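PDB 5F7U: cycloalternan-forming enzyme from Listeria monocytogenes serovar 1/2a, which is a multidomain carbohydrate-active protein of glycoside hydrolase family 31, built around a TIM barrel, with a carbohydrate-binding module near its C-terminus. Local coordinates for residues V625-G637 and M651-K664. The protein carries 1 engineered substitution. Residues are numbered along the deposited sequence; the frame is centred on the assembly and turned at random.
With GLC (alpha-D-glucopyranose), chain F; GLC (alpha-D-glucopyranose), chain B.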
loop_
_atom_site.group_PDB
_atom_site.type_symbol
_atom_site.label_atom_id
_atom_site.label_comp_id
_atom_site.label_asym_id
_atom_site.label_seq_id
_atom_site.Cartn_x
_atom_site.Cartn_y
_atom_site.Cartn_z
ATOM N N VAL A 625 -1.799 -2.533 4.250
ATOM C CA VAL A 625 -1.525 -3.437 3.118
ATOM C C VAL A 625 -0.168 -2.996 2.551
ATOM O O VAL A 625 -0.078 -2.060 1.755
ATOM C CB VAL A 625 -2.655 -3.419 2.059
ATOM C CG1 VAL A 625 -2.307 -4.319 0.866
ATOM C CG2 VAL A 625 -3.957 -3.890 2.692
ATOM N N SER A 626 0.880 -3.671 3.009
ATOM C CA SER A 626 2.261 -3.268 2.751
ATOM C C SER A 626 2.839 -3.987 1.538
ATOM O O SER A 626 3.615 -3.399 0.792
ATOM C CB SER A 626 3.082 -3.610 3.998
ATOM O OG SER A 626 4.476 -3.363 3.842
ATOM N N TYR A 627 2.466 -5.257 1.351
ATOM C CA TYR A 627 3.037 -6.047 0.243
ATOM C C TYR A 627 2.223 -5.781 -1.004
ATOM O O TYR A 627 1.377 -6.595 -1.413
ATOM C CB TYR A 627 3.065 -7.536 0.571
ATOM C CG TYR A 627 3.922 -7.924 1.772
ATOM C CD1 TYR A 627 4.850 -7.025 2.364
ATOM C CD2 TYR A 627 3.790 -9.200 2.324
ATOM C CE1 TYR A 627 5.608 -7.422 3.471
ATOM C CE2 TYR A 627 4.555 -9.607 3.408
ATOM C CZ TYR A 627 5.456 -8.723 3.982
ATOM O OH TYR A 627 6.187 -9.153 5.084
ATOM N N TRP A 628 2.478 -4.611 -1.582
ATOM C CA TRP A 628 1.655 -4.060 -2.652
ATOM C C TRP A 628 2.437 -4.046 -3.971
ATOM O O TRP A 628 3.617 -3.678 -3.997
ATOM C CB TRP A 628 1.183 -2.659 -2.249
ATOM C CG TRP A 628 0.439 -1.900 -3.335
ATOM C CD1 TRP A 628 -0.918 -1.836 -3.519
ATOM C CD2 TRP A 628 1.022 -1.090 -4.357
ATOM N NE1 TRP A 628 -1.215 -1.061 -4.599
ATOM C CE2 TRP A 628 -0.042 -0.590 -5.141
ATOM C CE3 TRP A 628 2.350 -0.733 -4.687
ATOM C CZ2 TRP A 628 0.163 0.272 -6.220
ATOM C CZ3 TRP A 628 2.568 0.092 -5.799
ATOM C CH2 TRP A 628 1.473 0.605 -6.533
ATOM N N ALA A 629 1.738 -4.418 -5.050
ATOM C CA ALA A 629 2.296 -4.438 -6.403
ATOM C C ALA A 629 1.440 -3.605 -7.333
ATOM O O ALA A 629 0.301 -3.281 -7.022
ATOM C CB ALA A 629 2.329 -5.862 -6.942
ATOM N N TRP A 630 1.991 -3.341 -8.513
ATOM C CA TRP A 630 1.212 -2.811 -9.633
ATOM C C TRP A 630 1.769 -3.411 -10.911
ATOM O O TRP A 630 2.894 -3.927 -10.909
ATOM C CB TRP A 630 1.249 -1.269 -9.654
ATOM C CG TRP A 630 2.617 -0.663 -9.949
ATOM C CD1 TRP A 630 3.787 -0.861 -9.236
ATOM C CD2 TRP A 630 2.940 0.250 -10.999
ATOM N NE1 TRP A 630 4.820 -0.142 -9.808
ATOM C CE2 TRP A 630 4.330 0.561 -10.879
ATOM C CE3 TRP A 630 2.196 0.852 -12.024
ATOM C CZ2 TRP A 630 4.995 1.435 -11.774
ATOM C CZ3 TRP A 630 2.855 1.748 -12.912
ATOM C CH2 TRP A 630 4.241 2.014 -12.776
ATOM N N ASP A 631 0.980 -3.374 -11.989
ATOM C CA ASP A 631 1.479 -3.766 -13.306
ATOM C C ASP A 631 2.350 -2.614 -13.821
ATOM O O ASP A 631 1.811 -1.607 -14.260
ATOM C CB ASP A 631 0.306 -3.998 -14.293
ATOM C CG ASP A 631 -0.712 -5.045 -13.805
ATOM O OD1 ASP A 631 -0.376 -5.934 -13.015
ATOM O OD2 ASP A 631 -1.879 -4.980 -14.250
ATOM N N MET A 632 3.676 -2.740 -13.731
ATOM C CA MET A 632 4.554 -1.607 -14.056
ATOM C C MET A 632 4.307 -1.141 -15.493
ATOM O O MET A 632 4.234 -1.959 -16.418
ATOM C CB MET A 632 6.037 -1.925 -13.785
ATOM C CG MET A 632 6.577 -3.166 -14.471
ATOM S SD MET A 632 8.376 -3.063 -14.625
ATOM C CE MET A 632 8.439 -2.074 -16.105
ATOM N N ALA A 633 4.117 0.170 -15.647
ATOM C CA ALA A 633 3.828 0.804 -16.947
ATOM C C ALA A 633 2.466 0.477 -17.548
ATOM O O ALA A 633 2.237 0.813 -18.696
ATOM C CB ALA A 633 4.957 0.561 -17.962
ATOM N N GLY A 634 1.575 -0.151 -16.768
ATOM C CA GLY A 634 0.183 -0.450 -17.198
ATOM C C GLY A 634 0.116 -1.741 -17.994
ATOM O O GLY A 634 1.076 -2.094 -18.682
ATOM N N PHE A 635 -1.009 -2.455 -17.913
ATOM C CA PHE A 635 -1.074 -3.773 -18.569
ATOM C C PHE A 635 -1.840 -3.753 -19.896
ATOM O O PHE A 635 -1.835 -4.736 -20.639
ATOM C CB PHE A 635 -1.565 -4.870 -17.607
ATOM C CG PHE A 635 -3.074 -5.093 -17.577
ATOM C CD1 PHE A 635 -4.004 -4.028 -17.578
ATOM C CD2 PHE A 635 -3.566 -6.399 -17.479
ATOM C CE1 PHE A 635 -5.384 -4.293 -17.546
ATOM C CE2 PHE A 635 -4.946 -6.659 -17.415
ATOM C CZ PHE A 635 -5.850 -5.605 -17.457
ATOM N N THR A 636 -2.488 -2.629 -20.183
ATOM C CA THR A 636 -3.321 -2.516 -21.387
ATOM C C THR A 636 -3.305 -1.090 -21.937
ATOM O O THR A 636 -2.691 -0.211 -21.357
ATOM C CB THR A 636 -4.769 -3.006 -21.116
ATOM O OG1 THR A 636 -5.425 -3.250 -22.375
ATOM C CG2 THR A 636 -5.564 -2.029 -20.261
ATOM N N GLY A 637 -3.986 -0.890 -23.067
ATOM C CA GLY A 637 -3.941 0.363 -23.789
ATOM C C GLY A 637 -2.814 0.282 -24.783
ATOM O O GLY A 637 -2.156 -0.766 -24.908
ATOM N N MET A 651 10.601 3.264 -10.595
ATOM C CA MET A 651 9.726 3.287 -9.423
ATOM C C MET A 651 9.432 1.843 -8.960
ATOM O O MET A 651 9.509 1.561 -7.771
ATOM C CB MET A 651 8.452 4.089 -9.687
ATOM C CG MET A 651 7.474 4.120 -8.505
ATOM S SD MET A 651 6.366 2.690 -8.534
ATOM C CE MET A 651 5.641 2.790 -6.906
ATOM N N ALA A 652 9.131 0.951 -9.907
ATOM C CA ALA A 652 8.735 -0.425 -9.577
ATOM C C ALA A 652 9.837 -1.173 -8.843
ATOM O O ALA A 652 9.564 -1.953 -7.907
ATOM C CB ALA A 652 8.326 -1.191 -10.837
ATOM N N ALA A 653 11.084 -0.924 -9.250
ATOM C CA ALA A 653 12.241 -1.558 -8.617
ATOM C C ALA A 653 12.412 -1.056 -7.177
ATOM O O ALA A 653 13.020 -1.744 -6.358
ATOM C CB ALA A 653 13.500 -1.290 -9.436
ATOM N N PHE A 654 11.831 0.110 -6.876
ATOM C CA PHE A 654 11.830 0.694 -5.519
ATOM C C PHE A 654 10.434 0.697 -4.895
ATOM O O PHE A 654 10.069 1.647 -4.170
ATOM C CB PHE A 654 12.437 2.122 -5.525
ATOM C CG PHE A 654 13.938 2.136 -5.592
ATOM C CD1 PHE A 654 14.594 1.959 -6.810
ATOM C CD2 PHE A 654 14.714 2.270 -4.415
ATOM C CE1 PHE A 654 15.991 1.952 -6.885
ATOM C CE2 PHE A 654 16.109 2.276 -4.485
ATOM C CZ PHE A 654 16.748 2.111 -5.723
ATOM N N ALA A 655 9.643 -0.340 -5.212
ATOM C CA ALA A 655 8.324 -0.499 -4.596
ATOM C C ALA A 655 8.259 -1.860 -3.901
ATOM O O ALA A 655 9.194 -2.663 -4.049
ATOM C CB ALA A 655 7.215 -0.322 -5.636
ATOM N N PRO A 656 7.214 -2.109 -3.068
ATOM C CA PRO A 656 7.248 -3.342 -2.258
ATOM C C PRO A 656 7.337 -4.620 -3.103
ATOM O O PRO A 656 8.148 -5.490 -2.788
ATOM C CB PRO A 656 5.920 -3.284 -1.481
ATOM C CG PRO A 656 5.645 -1.808 -1.361
ATOM C CD PRO A 656 6.056 -1.259 -2.710
ATOM N N ILE A 657 6.555 -4.694 -4.180
ATOM C CA ILE A 657 6.538 -5.857 -5.081
ATOM C C ILE A 657 6.685 -5.357 -6.519
ATOM O O ILE A 657 5.931 -4.473 -6.960
ATOM C CB ILE A 657 5.227 -6.690 -4.956
ATOM C CG1 ILE A 657 4.923 -7.139 -3.506
ATOM C CG2 ILE A 657 5.208 -7.866 -5.949
ATOM C CD1 ILE A 657 5.901 -8.152 -2.905
ATOM N N MET A 658 7.646 -5.922 -7.238
ATOM C CA MET A 658 7.967 -5.521 -8.615
ATOM C C MET A 658 7.434 -6.582 -9.577
ATOM O O MET A 658 7.774 -7.766 -9.448
ATOM C CB MET A 658 9.488 -5.387 -8.783
ATOM C CG MET A 658 9.904 -4.784 -10.119
ATOM S SD MET A 658 11.691 -4.855 -10.329
ATOM C CE MET A 658 11.787 -3.879 -11.828
ATOM N N GLN A 659 6.580 -6.166 -10.530
ATOM C CA GLN A 659 5.872 -7.139 -11.394
ATOM C C GLN A 659 5.476 -6.481 -12.715
ATOM O O GLN A 659 4.881 -5.396 -12.698
ATOM C CB GLN A 659 4.591 -7.640 -10.682
ATOM C CG GLN A 659 3.755 -8.701 -11.429
ATOM C CD GLN A 659 2.407 -8.223 -11.960
ATOM O OE1 GLN A 659 1.581 -9.052 -12.366
ATOM N NE2 GLN A 659 2.162 -6.906 -11.971
ATOM N N PHE A 660 5.807 -7.116 -13.841
ATOM C CA PHE A 660 5.239 -6.691 -15.152
ATOM C C PHE A 660 4.162 -7.653 -15.594
ATOM O O PHE A 660 4.179 -8.839 -15.220
ATOM C CB PHE A 660 6.316 -6.432 -16.259
ATOM C CG PHE A 660 7.060 -7.667 -16.738
ATOM C CD1 PHE A 660 6.458 -8.577 -17.631
ATOM C CD2 PHE A 660 8.395 -7.899 -16.343
ATOM C CE1 PHE A 660 7.156 -9.697 -18.090
ATOM C CE2 PHE A 660 9.096 -9.028 -16.792
ATOM C CZ PHE A 660 8.477 -9.922 -17.682
ATOM N N HIS A 661 3.230 -7.145 -16.399
ATOM C CA HIS A 661 2.038 -7.911 -16.772
ATOM C C HIS A 661 1.402 -7.271 -18.007
ATOM O O HIS A 661 1.641 -6.076 -18.311
ATOM C CB HIS A 661 1.048 -7.948 -15.574
ATOM C CG HIS A 661 -0.197 -8.740 -15.830
ATOM N ND1 HIS A 661 -0.180 -10.011 -16.369
ATOM C CD2 HIS A 661 -1.505 -8.423 -15.647
ATOM C CE1 HIS A 661 -1.426 -10.447 -16.502
ATOM N NE2 HIS A 661 -2.250 -9.507 -16.062
ATOM N N SER A 662 0.619 -8.067 -18.737
ATOM C CA SER A 662 -0.093 -7.564 -19.899
ATOM C C SER A 662 -1.434 -8.258 -20.061
ATOM O O SER A 662 -1.569 -9.446 -19.778
ATOM C CB SER A 662 0.745 -7.690 -21.182
ATOM O OG SER A 662 1.187 -9.031 -21.357
ATOM N N GLU A 663 -2.401 -7.507 -20.577
ATOM C CA GLU A 663 -3.781 -7.971 -20.698
ATOM C C GLU A 663 -4.090 -8.927 -21.865
ATOM O O GLU A 663 -4.841 -9.904 -21.708
ATOM C CB GLU A 663 -4.675 -6.744 -20.845
ATOM C CG GLU A 663 -6.148 -7.102 -20.918
ATOM C CD GLU A 663 -7.027 -5.913 -21.205
ATOM O OE1 GLU A 663 -6.851 -5.252 -22.266
ATOM O OE2 GLU A 663 -7.900 -5.656 -20.357
ATOM N N LYS A 664 -3.578 -8.619 -23.055
ATOM C CA LYS A 664 -4.115 -9.249 -24.280
ATOM C C LYS A 664 -3.784 -10.734 -24.377
ATOM O O LYS A 664 -2.690 -11.168 -24.009
ATOM C CB LYS A 664 -3.670 -8.496 -25.541
ATOM C CG LYS A 664 -4.151 -7.037 -25.636
ATOM C CD LYS A 664 -5.670 -6.925 -25.640
ATOM C CE LYS A 664 -6.113 -5.503 -25.960
ATOM N NZ LYS A 664 -7.159 -5.020 -25.010
HETATM C C1 GLC F . -8.434 -9.664 -14.580
HETATM C C2 GLC F . -7.099 -9.243 -13.928
HETATM C C3 GLC F . -5.931 -9.178 -14.933
HETATM C C4 GLC F . -5.831 -10.493 -15.722
HETATM C C5 GLC F . -7.208 -10.965 -16.209
HETATM C C6 GLC F . -7.185 -12.342 -16.854
HETATM O O2 GLC F . -7.275 -8.055 -13.150
HETATM O O3 GLC F . -4.678 -8.942 -14.267
HETATM O O4 GLC F . -4.955 -10.324 -16.852
HETATM O O5 GLC F . -8.222 -10.956 -15.184
HETATM O O6 GLC F . -8.499 -12.539 -17.415
HETATM C C1 GLC B . -12.619 -7.578 -17.341
HETATM C C2 GLC B . -12.681 -8.148 -15.919
HETATM C C3 GLC B . -11.322 -8.053 -15.212
HETATM C C4 GLC B . -10.237 -8.787 -16.011
HETATM C C5 GLC B . -10.237 -8.192 -17.439
HETATM C C6 GLC B . -9.275 -8.888 -18.390
HETATM O O1 GLC B . -12.492 -6.149 -17.299
HETATM O O2 GLC B . -13.659 -7.426 -15.170
HETATM O O3 GLC B . -11.443 -8.567 -13.887
HETATM O O4 GLC B . -8.923 -8.600 -15.433
HETATM O O5 GLC B . -11.528 -8.153 -18.087
HETATM O O6 GLC B . -8.198 -7.966 -18.531
HETATM O O HOH W 1 5.653 -3.459 -10.443
HETATM O O HOH W 2 -1.208 -8.485 -12.281
HETATM O O HOH W 3 2.872 -4.301 -16.531
HETATM O O HOH W 4 -2.023 -5.822 -23.299
HETATM O O HOH W 5 -5.861 -2.035 -25.371
#
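Trp628 and Ile657 meet where the last two parallel strands of the family 31 TIM barrel, 628-631 and 657-660, run side by side at 21°, joined through helix 642-653 as a beta-alpha-beta crossover. Their backbones are paired loosely: Ile657 N gives a weak bond to Trp628 O, and at the C-terminal end Met632 N bonds to Gln659 O at 3.1 Å. Between these points water 1 links Trp630 O to Gln659 N. With CG anti to the backbone N (chi1 -178°) and a bend at chi2, the Gln659 side chain lies alongside Asp631, and NE2 makes a nearly straight 2.9 Å bond to the anti lone pair of Asp631 OD1. NE2 also bonds to Trp630 O, approaching from above the carbonyl plane; both partners lie nearly in the amide plane, which helps fix the rotation of the Gln659 amide. Water 2 joins OE1 to Asp631 OD1.

Apolar contacts fill both sides. Ala629 CB packs on Ile657 CB and CG2, whereas toward the helix Met651 SD approaches the Trp630 ring obliquely, a Met-aromatic contact 3.5 Å from NE1, and Ala652 CB meets Met632 CB.

Beyond the strands the loops form part of a glycan pocket. Glu663 CB covers one face of the Phe635 ring in a CH-pi contact, while Glu663 N bonds to Phe635 O at 2.8 Å. The Glu663 carboxylate is divided: OE1 forms a salt bridge with Lys664 NZ, while OE2 is hydrogen-bonded to Tyr275 and accepts from O6 of the chain B glucose. His661 NE2 donates to O4 of the chain F glucose at 2.9 Å.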